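Local structure of eukaryotic peptide chain release factor GTP-binding subunit (Schizosaccharomyces pombe, 1R5B) at residues V186-M191 / D208-F213; I152-G157 / K204-K209; V196-E201 / Y228-A233; V47-V52 / A173-T178. The protein is the GTP-binding subunit (eRF3) of the eukaryotic peptide chain release factor, a translation factor with an elongation factor Tu-like P-loop domain. All coordinates share one frame; numbering follows the deposited sequence.

All four contacts lie in the P-loop domain and join its mixed six-stranded sheet to helices or the segments that lead into them. Along the chain come strand 42-50 (contact 4), strand 147-153 (contact 2), helix 169-178 (contact 4), strand 184-189 (contact 1), helix 200-218 and finally strand 226-230 (contact 3). Contacts 1, 2 and 3 share helix 200-218 or its approach; the centres of contacts 1 and 2 are about 5 Å apart, and the centre of contact 3 lies about 10 Å from that of contact 1. Contact 4 sits farther off, its centre about 20 Å from that of contact 3. Three neighbouring strands are thus tied to two helices, and strand 226-230 to the loop that leads into helix 200-218.

Contact 1 of 4, residues V186-M191 / D208-F213; sequences VVINKM and DKLSMF
Leu210 sends its CD1 methyl toward the sheet, where two strand residues receive it. The closer is Ile188: the two side chains reach toward each other tip to tip, with CD1 of Ile188 3.5 Å from CD1 of Leu210. Val186 approaches at a slant, its CG1 4.0 Å from CD1 of Leu210, so one leucine methyl serves both neighbours. Val186 and Ile188 are two apart in the strand and therefore point to the same side of the sheet, toward the helix. For Val186, CG1 stands opposite the backbone N (chi1 173°), which leaves this branch to meet the leucine. Beta-branched residues suit the extended backbone here, while leucine, branched one carbon farther out, carries its methyl across the gap from the helix, whose CA at Leu210 is 9.0 Å from the CA of Val186. All three residues are buried, and the contact is purely apolar. Farther out, Leu210 also touches Ile152, and Val186 packs on Val226 and Tyr228. Strand 184-189, helix 200-218 and strand 226-230 form a beta-alpha-beta crossover, with strand 147-153 on the other side of 184-189 and helix 169-178 beside the helix at Phe213.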
loop_
_atom_site.group_PDB
_atom_site.type_symbol
_atom_site.label_atom_id
_atom_site.label_comp_id
_atom_site.label_asym_id
_atom_site.label_seq_id
_atom_site.Cartn_x
_atom_site.Cartn_y
_atom_site.Cartn_z
ATOM N N VAL A 186 -4.744 -7.230 -15.567
ATOM C CA VAL A 186 -4.849 -8.219 -16.623
ATOM C C VAL A 186 -3.516 -8.238 -17.357
ATOM O O VAL A 186 -3.129 -7.250 -17.988
ATOM C CB VAL A 186 -5.975 -7.868 -17.614
ATOM C CG1 VAL A 186 -5.953 -8.817 -18.822
ATOM C CG2 VAL A 186 -7.303 -7.918 -16.942
ATOM N N VAL A 187 -2.819 -9.358 -17.262
ATOM C CA VAL A 187 -1.507 -9.518 -17.864
ATOM C C VAL A 187 -1.647 -10.300 -19.187
ATOM O O VAL A 187 -2.100 -11.443 -19.208
ATOM C CB VAL A 187 -0.564 -10.189 -16.839
ATOM C CG1 VAL A 187 0.551 -10.895 -17.481
ATOM C CG2 VAL A 187 -0.011 -9.122 -15.875
ATOM N N ILE A 188 -1.319 -9.647 -20.295
ATOM C CA ILE A 188 -1.352 -10.283 -21.595
ATOM C C ILE A 188 0.012 -10.968 -21.791
ATOM O O ILE A 188 1.013 -10.299 -22.058
ATOM C CB ILE A 188 -1.609 -9.242 -22.724
ATOM C CG1 ILE A 188 -2.893 -8.429 -22.486
ATOM C CG2 ILE A 188 -1.664 -9.934 -24.087
ATOM C CD1 ILE A 188 -4.133 -9.220 -22.425
ATOM N N ASN A 189 0.037 -12.298 -21.664
ATOM C CA ASN A 189 1.272 -13.086 -21.640
ATOM C C ASN A 189 1.634 -13.641 -23.023
ATOM O O ASN A 189 0.841 -13.558 -23.954
ATOM C CB ASN A 189 1.095 -14.223 -20.630
ATOM C CG ASN A 189 2.404 -14.916 -20.267
ATOM O OD1 ASN A 189 2.416 -16.101 -19.933
ATOM N ND2 ASN A 189 3.498 -14.180 -20.313
ATOM N N LYS A 190 2.842 -14.187 -23.145
ATOM C CA LYS A 190 3.334 -14.819 -24.372
ATOM C C LYS A 190 3.496 -13.852 -25.543
ATOM O O LYS A 190 3.331 -14.238 -26.698
ATOM C CB LYS A 190 2.448 -16.004 -24.782
ATOM C CG LYS A 190 2.093 -16.956 -23.644
ATOM C CD LYS A 190 1.549 -18.263 -24.202
ATOM C CE LYS A 190 1.487 -19.373 -23.169
ATOM N NZ LYS A 190 0.434 -20.365 -23.541
ATOM N N MET A 191 3.853 -12.607 -25.251
ATOM C CA MET A 191 4.042 -11.600 -26.293
ATOM C C MET A 191 5.237 -11.924 -27.217
ATOM O O MET A 191 5.292 -11.446 -28.346
ATOM C CB MET A 191 4.209 -10.207 -25.667
ATOM C CG MET A 191 2.965 -9.674 -24.940
ATOM S SD MET A 191 1.501 -9.399 -25.969
ATOM C CE MET A 191 2.058 -8.339 -27.144
ATOM N N ASP A 208 -8.930 -4.896 -26.395
ATOM C CA ASP A 208 -10.271 -4.460 -26.783
ATOM C C ASP A 208 -11.308 -5.569 -26.580
ATOM O O ASP A 208 -12.420 -5.311 -26.132
ATOM C CB ASP A 208 -10.300 -3.997 -28.249
ATOM C CG ASP A 208 -9.440 -2.754 -28.495
ATOM O OD1 ASP A 208 -8.743 -2.294 -27.547
ATOM O OD2 ASP A 208 -9.392 -2.172 -29.611
ATOM N N LYS A 209 -10.930 -6.797 -26.904
ATOM C CA LYS A 209 -11.815 -7.934 -26.740
ATOM C C LYS A 209 -12.035 -8.224 -25.265
ATOM O O LYS A 209 -13.161 -8.477 -24.848
ATOM C CB LYS A 209 -11.233 -9.164 -27.448
ATOM C CG LYS A 209 -12.057 -10.443 -27.318
ATOM C CD LYS A 209 -13.382 -10.352 -28.054
ATOM C CE LYS A 209 -14.491 -11.153 -27.362
ATOM N NZ LYS A 209 -14.426 -12.603 -27.695
ATOM N N LEU A 210 -10.965 -8.179 -24.470
ATOM C CA LEU A 210 -11.080 -8.468 -23.046
ATOM C C LEU A 210 -11.943 -7.392 -22.370
ATOM O O LEU A 210 -12.768 -7.680 -21.507
ATOM C CB LEU A 210 -9.707 -8.555 -22.383
ATOM C CG LEU A 210 -9.072 -9.938 -22.399
ATOM C CD1 LEU A 210 -7.578 -9.819 -22.283
ATOM C CD2 LEU A 210 -9.607 -10.796 -21.272
ATOM N N SER A 211 -11.761 -6.157 -22.809
ATOM C CA SER A 211 -12.487 -5.021 -22.269
ATOM C C SER A 211 -13.999 -5.169 -22.479
ATOM O O SER A 211 -14.783 -4.981 -21.562
ATOM C CB SER A 211 -11.971 -3.746 -22.929
ATOM O OG SER A 211 -12.622 -2.633 -22.379
ATOM N N MET A 212 -14.406 -5.530 -23.684
ATOM C CA MET A 212 -15.822 -5.785 -23.948
ATOM C C MET A 212 -16.339 -6.989 -23.139
ATOM O O MET A 212 -17.398 -6.921 -22.528
ATOM C CB MET A 212 -16.054 -5.985 -25.440
ATOM C CG MET A 212 -15.782 -4.730 -26.268
ATOM S SD MET A 212 -16.737 -3.279 -25.739
ATOM C CE MET A 212 -18.084 -3.411 -26.814
ATOM N N PHE A 213 -15.554 -8.056 -23.081
ATOM C CA PHE A 213 -16.005 -9.312 -22.501
ATOM C C PHE A 213 -16.110 -9.226 -20.980
ATOM O O PHE A 213 -17.067 -9.715 -20.402
ATOM C CB PHE A 213 -15.066 -10.441 -22.950
ATOM C CG PHE A 213 -15.394 -11.801 -22.385
ATOM C CD1 PHE A 213 -16.228 -12.659 -23.064
ATOM C CD2 PHE A 213 -14.816 -12.233 -21.196
ATOM C CE1 PHE A 213 -16.513 -13.922 -22.560
ATOM C CE2 PHE A 213 -15.098 -13.487 -20.689
ATOM C CZ PHE A 213 -15.951 -14.331 -21.374
#

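Contact 2 of 4, residues I152-G157 / K204-K209; sequences ISARRG and KECVDK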
loop_
_atom_site.group_PDB
_atom_site.type_symbol
_atom_site.label_atom_id
_atom_site.label_comp_id
_atom_site.label_asym_id
_atom_site.label_seq_id
_atom_site.Cartn_x
_atom_site.Cartn_y
_atom_site.Cartn_z
ATOM N N ILE A 152 -3.674 -13.858 -19.261
ATOM C CA ILE A 152 -4.284 -14.264 -20.528
ATOM C C ILE A 152 -3.202 -14.529 -21.574
ATOM O O ILE A 152 -2.239 -13.779 -21.673
ATOM C CB ILE A 152 -5.242 -13.167 -21.038
ATOM C CG1 ILE A 152 -6.390 -12.927 -20.045
ATOM C CG2 ILE A 152 -5.809 -13.537 -22.411
ATOM C CD1 ILE A 152 -7.425 -14.045 -19.968
ATOM N N SER A 153 -3.356 -15.600 -22.345
ATOM C CA SER A 153 -2.435 -15.892 -23.433
ATOM C C SER A 153 -2.784 -15.057 -24.654
ATOM O O SER A 153 -3.949 -14.978 -25.045
ATOM C CB SER A 153 -2.496 -17.366 -23.816
ATOM O OG SER A 153 -1.765 -17.593 -25.008
ATOM N N ALA A 154 -1.761 -14.467 -25.264
ATOM C CA ALA A 154 -1.915 -13.661 -26.470
ATOM C C ALA A 154 -1.725 -14.493 -27.735
ATOM O O ALA A 154 -2.005 -14.017 -28.824
ATOM C CB ALA A 154 -0.935 -12.506 -26.460
ATOM N N ARG A 155 -1.239 -15.723 -27.597
ATOM C CA ARG A 155 -1.063 -16.621 -28.742
ATOM C C ARG A 155 -2.355 -16.762 -29.559
ATOM O O ARG A 155 -3.433 -16.894 -28.991
ATOM C CB ARG A 155 -0.611 -18.001 -28.259
ATOM C CG ARG A 155 -0.305 -19.020 -29.373
ATOM C CD ARG A 155 -0.498 -20.476 -28.959
ATOM N NE ARG A 155 0.258 -20.801 -27.745
ATOM C CZ ARG A 155 1.128 -21.803 -27.608
ATOM N NH1 ARG A 155 1.400 -22.639 -28.616
ATOM N NH2 ARG A 155 1.743 -21.971 -26.438
ATOM N N ARG A 156 -2.241 -16.733 -30.884
ATOM C CA ARG A 156 -3.400 -16.946 -31.750
ATOM C C ARG A 156 -3.916 -18.367 -31.543
ATOM O O ARG A 156 -3.124 -19.305 -31.390
ATOM C CB ARG A 156 -3.033 -16.708 -33.224
ATOM C CG ARG A 156 -2.669 -15.254 -33.535
ATOM C CD ARG A 156 -2.509 -14.913 -35.021
ATOM N NE ARG A 156 -1.931 -13.577 -35.159
ATOM C CZ ARG A 156 -2.601 -12.427 -35.017
ATOM N NH1 ARG A 156 -3.914 -12.409 -34.767
ATOM N NH2 ARG A 156 -1.948 -11.273 -35.135
ATOM N N GLY A 157 -5.238 -18.523 -31.532
ATOM C CA GLY A 157 -5.862 -19.787 -31.162
ATOM C C GLY A 157 -6.154 -19.897 -29.670
ATOM O O GLY A 157 -7.294 -20.107 -29.284
ATOM N N LYS A 204 -3.520 -4.713 -28.789
ATOM C CA LYS A 204 -4.720 -3.890 -28.859
ATOM C C LYS A 204 -5.952 -4.740 -29.128
ATOM O O LYS A 204 -7.001 -4.487 -28.547
ATOM C CB LYS A 204 -4.603 -2.820 -29.960
ATOM C CG LYS A 204 -4.367 -1.401 -29.443
ATOM C CD LYS A 204 -4.695 -0.344 -30.522
ATOM C CE LYS A 204 -4.637 1.088 -29.970
ATOM N NZ LYS A 204 -3.501 1.281 -29.010
ATOM N N GLU A 205 -5.817 -5.740 -30.000
ATOM C CA GLU A 205 -6.917 -6.644 -30.320
ATOM C C GLU A 205 -7.323 -7.464 -29.103
ATOM O O GLU A 205 -8.504 -7.639 -28.850
ATOM C CB GLU A 205 -6.554 -7.591 -31.477
ATOM C CG GLU A 205 -7.708 -8.490 -31.917
ATOM C CD GLU A 205 -7.288 -9.605 -32.845
ATOM O OE1 GLU A 205 -6.081 -9.912 -32.900
ATOM O OE2 GLU A 205 -8.172 -10.182 -33.522
ATOM N N CYS A 206 -6.340 -7.953 -28.354
ATOM C CA CYS A 206 -6.585 -8.746 -27.157
ATOM C C CYS A 206 -7.204 -7.904 -26.047
ATOM O O CYS A 206 -8.081 -8.367 -25.333
ATOM C CB CYS A 206 -5.287 -9.382 -26.660
ATOM S SG CYS A 206 -4.696 -10.744 -27.692
ATOM N N VAL A 207 -6.757 -6.660 -25.929
ATOM C CA VAL A 207 -7.223 -5.764 -24.879
ATOM C C VAL A 207 -8.659 -5.340 -25.171
ATOM O O VAL A 207 -9.502 -5.429 -24.299
ATOM C CB VAL A 207 -6.303 -4.522 -24.741
ATOM C CG1 VAL A 207 -6.982 -3.386 -23.957
ATOM C CG2 VAL A 207 -5.017 -4.915 -24.069
ATOM N N ASP A 208 -8.930 -4.896 -26.395
ATOM C CA ASP A 208 -10.271 -4.460 -26.783
ATOM C C ASP A 208 -11.308 -5.569 -26.580
ATOM O O ASP A 208 -12.420 -5.311 -26.132
ATOM C CB ASP A 208 -10.300 -3.997 -28.249
ATOM C CG ASP A 208 -9.440 -2.754 -28.495
ATOM O OD1 ASP A 208 -8.743 -2.294 -27.547
ATOM O OD2 ASP A 208 -9.392 -2.172 -29.611
ATOM N N LYS A 209 -10.930 -6.797 -26.904
ATOM C CA LYS A 209 -11.815 -7.934 -26.740
ATOM C C LYS A 209 -12.035 -8.224 -25.265
ATOM O O LYS A 209 -13.161 -8.477 -24.848
ATOM C CB LYS A 209 -11.233 -9.164 -27.448
ATOM C CG LYS A 209 -12.057 -10.443 -27.318
ATOM C CD LYS A 209 -13.382 -10.352 -28.054
ATOM C CE LYS A 209 -14.491 -11.153 -27.362
ATOM N NZ LYS A 209 -14.426 -12.603 -27.695
#
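Arg156 and Glu205 meet through two extended side chains that leave their backbones differently. In Arg156, CG lies opposite the carbonyl carbon (chi1 -66°) and the chain then runs straight to NE; in Glu205, CG stands opposite the backbone N (chi1 -176°), which sends the carboxylate out from the helix toward the loop. The two chains cross at about a right angle, and their flat ends are inclined 45° to each other. The resulting salt bridge is long, with NH1 of Arg156 3.8 Å from OE1 of Glu205; both residues are exposed, where long charged chains fit well. The same OE1 has a second partner in Arg202, one helix turn back. Beneath this pair the contact becomes apolar: SG of Cys206 is 4.2 Å from CA of Ala154 and also packs on Phe159. Two small residues let the helix come near, their CA atoms being 6.8 Å apart. The loop is shaped by Ser153, whose OG accepts from N of Arg155 at 3.2 Å, an ST turn, and also bonds to Glu158. Gly157, whose backbone angles favour glycine, then provides the N-cap of helix 158-161. A helix covering the end of a central parallel strand, where the chain leaves the sheet, is the alpha/beta layering of the P-loop G domain.

Contact 3 of 4, residues V196-E201 / Y228-A233; sequences VQWSEE and YMPVSA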
loop_
_atom_site.group_PDB
_atom_site.type_symbol
_atom_site.label_atom_id
_atom_site.label_comp_id
_atom_site.label_asym_id
_atom_site.label_seq_id
_atom_site.Cartn_x
_atom_site.Cartn_y
_atom_site.Cartn_z
ATOM N N VAL A 196 2.596 -13.968 -31.987
ATOM C CA VAL A 196 2.634 -12.604 -31.481
ATOM C C VAL A 196 4.085 -12.194 -31.459
ATOM O O VAL A 196 4.897 -12.863 -30.814
ATOM C CB VAL A 196 2.167 -12.554 -30.017
ATOM C CG1 VAL A 196 1.807 -11.121 -29.606
ATOM C CG2 VAL A 196 1.023 -13.521 -29.786
ATOM N N GLN A 197 4.460 -11.114 -32.126
ATOM C CA GLN A 197 5.872 -10.713 -32.054
ATOM C C GLN A 197 5.980 -9.312 -31.498
ATOM O O GLN A 197 6.530 -8.407 -32.124
ATOM C CB GLN A 197 6.544 -10.890 -33.405
ATOM C CG GLN A 197 6.689 -12.366 -33.741
ATOM C CD GLN A 197 7.506 -12.621 -34.989
ATOM O OE1 GLN A 197 6.965 -13.080 -35.987
ATOM N NE2 GLN A 197 8.801 -12.329 -34.933
ATOM N N TRP A 198 5.433 -9.172 -30.293
ATOM C CA TRP A 198 5.204 -7.886 -29.658
ATOM C C TRP A 198 4.415 -6.977 -30.598
ATOM O O TRP A 198 4.617 -5.769 -30.642
ATOM C CB TRP A 198 6.529 -7.253 -29.202
ATOM C CG TRP A 198 7.142 -7.977 -28.033
ATOM C CD1 TRP A 198 8.076 -8.982 -28.081
ATOM C CD2 TRP A 198 6.856 -7.769 -26.649
ATOM N NE1 TRP A 198 8.381 -9.405 -26.809
ATOM C CE2 TRP A 198 7.646 -8.676 -25.911
ATOM C CE3 TRP A 198 6.004 -6.905 -25.949
ATOM C CZ2 TRP A 198 7.614 -8.740 -24.521
ATOM C CZ3 TRP A 198 5.971 -6.973 -24.563
ATOM C CH2 TRP A 198 6.771 -7.883 -23.866
ATOM N N SER A 199 3.500 -7.575 -31.351
ATOM C CA SER A 199 2.672 -6.811 -32.264
ATOM C C SER A 199 1.727 -5.943 -31.450
ATOM O O SER A 199 0.973 -6.458 -30.628
ATOM C CB SER A 199 1.860 -7.744 -33.157
ATOM O OG SER A 199 0.784 -7.044 -33.760
ATOM N N GLU A 200 1.769 -4.635 -31.676
ATOM C CA GLU A 200 0.765 -3.738 -31.118
ATOM C C GLU A 200 -0.649 -4.065 -31.627
ATOM O O GLU A 200 -1.617 -3.858 -30.906
ATOM C CB GLU A 200 1.097 -2.273 -31.417
ATOM C CG GLU A 200 0.421 -1.300 -30.458
ATOM C CD GLU A 200 0.607 0.164 -30.824
ATOM O OE1 GLU A 200 1.152 0.473 -31.916
ATOM O OE2 GLU A 200 0.186 1.010 -30.004
ATOM N N GLU A 201 -0.774 -4.562 -32.860
ATOM C CA GLU A 201 -2.083 -4.976 -33.385
ATOM C C GLU A 201 -2.710 -6.107 -32.572
ATOM O O GLU A 201 -3.907 -6.097 -32.344
ATOM C CB GLU A 201 -1.997 -5.420 -34.846
ATOM C CG GLU A 201 -2.457 -4.379 -35.847
ATOM C CD GLU A 201 -1.286 -3.644 -36.473
ATOM O OE1 GLU A 201 -0.430 -3.162 -35.694
ATOM O OE2 GLU A 201 -1.211 -3.560 -37.725
ATOM N N TYR A 228 -4.233 -3.097 -18.049
ATOM C CA TYR A 228 -3.683 -4.089 -18.984
ATOM C C TYR A 228 -2.173 -3.898 -19.104
ATOM O O TYR A 228 -1.680 -2.759 -19.100
ATOM C CB TYR A 228 -4.338 -3.954 -20.360
ATOM C CG TYR A 228 -5.813 -4.250 -20.335
ATOM C CD1 TYR A 228 -6.744 -3.222 -20.209
ATOM C CD2 TYR A 228 -6.281 -5.559 -20.412
ATOM C CE1 TYR A 228 -8.102 -3.494 -20.163
ATOM C CE2 TYR A 228 -7.643 -5.841 -20.368
ATOM C CZ TYR A 228 -8.541 -4.804 -20.242
ATOM O OH TYR A 228 -9.880 -5.066 -20.206
ATOM N N MET A 229 -1.442 -5.009 -19.211
ATOM C CA MET A 229 0.013 -4.969 -19.368
ATOM C C MET A 229 0.526 -6.154 -20.159
ATOM O O MET A 229 0.178 -7.293 -19.855
ATOM C CB MET A 229 0.694 -4.979 -18.011
ATOM C CG MET A 229 1.369 -3.666 -17.714
ATOM S SD MET A 229 2.122 -3.619 -16.135
ATOM C CE MET A 229 0.832 -4.051 -15.144
ATOM N N PRO A 230 1.362 -5.893 -21.161
ATOM C CA PRO A 230 1.988 -6.969 -21.918
ATOM C C PRO A 230 3.189 -7.466 -21.144
ATOM O O PRO A 230 3.900 -6.655 -20.532
ATOM C CB PRO A 230 2.412 -6.280 -23.206
ATOM C CG PRO A 230 2.702 -4.888 -22.793
ATOM C CD PRO A 230 1.785 -4.572 -21.657
ATOM N N VAL A 231 3.349 -8.783 -21.117
ATOM C CA VAL A 231 4.540 -9.440 -20.604
ATOM C C VAL A 231 4.841 -10.704 -21.406
ATOM O O VAL A 231 4.039 -11.170 -22.226
ATOM C CB VAL A 231 4.388 -9.859 -19.129
ATOM C CG1 VAL A 231 3.868 -8.710 -18.267
ATOM C CG2 VAL A 231 3.464 -11.057 -18.995
ATOM N N SER A 232 6.020 -11.252 -21.147
ATOM C CA SER A 232 6.351 -12.610 -21.535
ATOM C C SER A 232 7.036 -13.273 -20.350
ATOM O O SER A 232 8.152 -12.911 -19.984
ATOM C CB SER A 232 7.258 -12.631 -22.759
ATOM O OG SER A 232 7.828 -13.915 -22.916
ATOM N N ALA A 233 6.352 -14.250 -19.766
ATOM C CA ALA A 233 6.801 -14.925 -18.558
ATOM C C ALA A 233 7.961 -15.865 -18.853
ATOM O O ALA A 233 8.751 -16.182 -17.961
ATOM C CB ALA A 233 5.640 -15.700 -17.925
#
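Trp198 brings the six-membered ring of its indole against Pro230, Val231 and Ser232, three successive residues that it meets obliquely. CZ3 of Trp198 lies 3.9 Å from CB of Pro230, the two side chains crossing at about a right angle. Next along the ring, CH2 of Trp198 is 4.2 Å from the carbonyl carbon of Val231, and CZ2 of Trp198 is 4.3 Å from CB of Ser232. A broad indole suits this place because one rigid group can follow the chain as it passes from strand to loop; Val243 and Val247 add further apolar contacts to it. The setting is that of a P-loop G domain: Asn189 to Asp192 match the NKxD signature, and Ser232-Ala233 follow strand 226-230 where the family's G5 loop is expected. OG of Ser232 is hydrogen-bonded to Asp192 and to Thr235, which ties the two loops together. With CG of Trp198 opposite its carbonyl carbon (chi1 -70°), the indole extends across to the strand end although the CA atoms of Trp198 and Pro230 stay 8.4 Å apart. Just beyond, Ser199 is the N-cap of helix 200-218, its OG bonding to the backbone N of Arg202.

Contact 4 of 4, residues V47-V52 / A173-T178; sequences VFIGHV and AVLART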
loop_
_atom_site.group_PDB
_atom_site.type_symbol
_atom_site.label_atom_id
_atom_site.label_comp_id
_atom_site.label_asym_id
_atom_site.label_seq_id
_atom_site.Cartn_x
_atom_site.Cartn_y
_atom_site.Cartn_z
ATOM N N VAL A 47 -3.166 -12.689 -5.733
ATOM C CA VAL A 47 -3.634 -13.952 -6.273
ATOM C C VAL A 47 -3.607 -13.873 -7.790
ATOM O O VAL A 47 -3.953 -12.849 -8.363
ATOM C CB VAL A 47 -5.037 -14.309 -5.761
ATOM C CG1 VAL A 47 -6.098 -13.294 -6.225
ATOM C CG2 VAL A 47 -5.413 -15.703 -6.191
ATOM N N PHE A 48 -3.166 -14.956 -8.421
ATOM C CA PHE A 48 -3.095 -15.059 -9.873
ATOM C C PHE A 48 -4.185 -16.005 -10.367
ATOM O O PHE A 48 -4.412 -17.064 -9.790
ATOM C CB PHE A 48 -1.718 -15.569 -10.305
ATOM C CG PHE A 48 -0.639 -14.548 -10.177
ATOM C CD1 PHE A 48 -0.131 -14.220 -8.944
ATOM C CD2 PHE A 48 -0.146 -13.896 -11.287
ATOM C CE1 PHE A 48 0.859 -13.265 -8.821
ATOM C CE2 PHE A 48 0.848 -12.942 -11.165
ATOM C CZ PHE A 48 1.348 -12.630 -9.933
ATOM N N ILE A 49 -4.853 -15.591 -11.439
ATOM C CA ILE A 49 -5.988 -16.312 -12.011
ATOM C C ILE A 49 -5.778 -16.494 -13.514
ATOM O O ILE A 49 -5.205 -15.641 -14.178
ATOM C CB ILE A 49 -7.290 -15.522 -11.756
ATOM C CG1 ILE A 49 -7.498 -15.311 -10.254
ATOM C CG2 ILE A 49 -8.495 -16.237 -12.360
ATOM C CD1 ILE A 49 -8.762 -14.561 -9.915
ATOM N N GLY A 50 -6.265 -17.605 -14.049
ATOM C CA GLY A 50 -6.114 -17.890 -15.467
ATOM C C GLY A 50 -6.026 -19.366 -15.745
ATOM O O GLY A 50 -6.104 -20.186 -14.831
ATOM N N HIS A 51 -5.882 -19.707 -17.020
ATOM C CA HIS A 51 -5.746 -21.102 -17.436
ATOM C C HIS A 51 -4.330 -21.592 -17.142
ATOM O O HIS A 51 -3.379 -20.815 -17.169
ATOM C CB HIS A 51 -6.074 -21.243 -18.930
ATOM C CG HIS A 51 -6.407 -22.638 -19.352
ATOM N ND1 HIS A 51 -5.481 -23.658 -19.353
ATOM C CD2 HIS A 51 -7.563 -23.181 -19.801
ATOM C CE1 HIS A 51 -6.052 -24.770 -19.780
ATOM N NE2 HIS A 51 -7.315 -24.507 -20.060
ATOM N N VAL A 52 -4.197 -22.884 -16.866
ATOM C CA VAL A 52 -2.887 -23.494 -16.606
ATOM C C VAL A 52 -1.921 -23.250 -17.756
ATOM O O VAL A 52 -0.727 -23.049 -17.539
ATOM C CB VAL A 52 -2.946 -25.041 -16.419
ATOM C CG1 VAL A 52 -1.796 -25.508 -15.493
ATOM C CG2 VAL A 52 -4.304 -25.520 -15.895
ATOM N N ALA A 173 -13.136 -14.499 -14.828
ATOM C CA ALA A 173 -13.540 -13.146 -14.459
ATOM C C ALA A 173 -14.563 -13.190 -13.323
ATOM O O ALA A 173 -14.501 -12.378 -12.399
ATOM C CB ALA A 173 -14.101 -12.403 -15.656
ATOM N N VAL A 174 -15.489 -14.140 -13.381
ATOM C CA VAL A 174 -16.427 -14.345 -12.279
ATOM C C VAL A 174 -15.666 -14.692 -10.982
ATOM O O VAL A 174 -16.045 -14.253 -9.890
ATOM C CB VAL A 174 -17.439 -15.443 -12.611
ATOM C CG1 VAL A 174 -18.219 -15.885 -11.367
ATOM C CG2 VAL A 174 -18.396 -14.951 -13.701
ATOM N N LEU A 175 -14.579 -15.443 -11.112
ATOM C CA LEU A 175 -13.765 -15.801 -9.962
ATOM C C LEU A 175 -13.112 -14.564 -9.356
ATOM O O LEU A 175 -13.105 -14.412 -8.146
ATOM C CB LEU A 175 -12.708 -16.837 -10.347
ATOM C CG LEU A 175 -11.919 -17.474 -9.202
ATOM C CD1 LEU A 175 -12.842 -18.207 -8.246
ATOM C CD2 LEU A 175 -10.862 -18.424 -9.769
ATOM N N ALA A 176 -12.585 -13.673 -10.189
ATOM C CA ALA A 176 -11.951 -12.465 -9.690
ATOM C C ALA A 176 -12.948 -11.591 -8.918
ATOM O O ALA A 176 -12.615 -11.034 -7.875
ATOM C CB ALA A 176 -11.341 -11.679 -10.822
ATOM N N ARG A 177 -14.168 -11.483 -9.436
ATOM C CA ARG A 177 -15.228 -10.738 -8.777
ATOM C C ARG A 177 -15.596 -11.409 -7.444
ATOM O O ARG A 177 -15.702 -10.735 -6.417
ATOM C CB ARG A 177 -16.453 -10.599 -9.705
ATOM C CG ARG A 177 -17.245 -9.297 -9.565
ATOM C CD ARG A 177 -16.417 -7.981 -9.621
ATOM N NE ARG A 177 -16.771 -7.163 -10.765
ATOM C CZ ARG A 177 -16.405 -5.886 -10.949
ATOM N NH1 ARG A 177 -15.632 -5.230 -10.084
ATOM N NH2 ARG A 177 -16.808 -5.253 -12.040
ATOM N N THR A 178 -15.756 -12.728 -7.449
ATOM C CA THR A 178 -16.005 -13.476 -6.211
ATOM C C THR A 178 -14.892 -13.303 -5.149
ATOM O O THR A 178 -15.162 -13.395 -3.956
ATOM C CB THR A 178 -16.194 -14.957 -6.534
ATOM O OG1 THR A 178 -17.346 -15.117 -7.367
ATOM C CG2 THR A 178 -16.556 -15.762 -5.284
#
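Ile49 meets Leu175 and Ala176 where strand 42-50 of the P-loop G domain packs under helix 169-178. Its CB points toward the helix, and from there the two branches part. CG2, lying opposite the backbone N, reaches CD2 of Leu175 at 4.1 Å. CG1 goes the other way, opposite the carbonyl carbon (chi1 -58°), and an extended second torsion carries CD1 to the helix backbone, 3.8 Å from CA of Ala176. The same methyl is 4.0 Å from CB of Ala176. A small alanine suits this spot, since the isoleucine tip can settle on the backbone itself, while the longer Leu175 comes in at the other branch. Ile49 also touches Leu150 of the neighbouring strand. The next residue, Gly50, has backbone angles that only glycine adopts readily; with Gly55, Lys56 and Ser57 it fits a Walker A pattern, consistent with this family. On the helix, Thr178 turns its hydroxyl back onto its own chain, donating from OG1 to O of Val174 at 3.0 Å. That donor stands 36° out of the carbonyl plane, and N of Thr178 reaches the same oxygen from the opposite face at 2.9 Å.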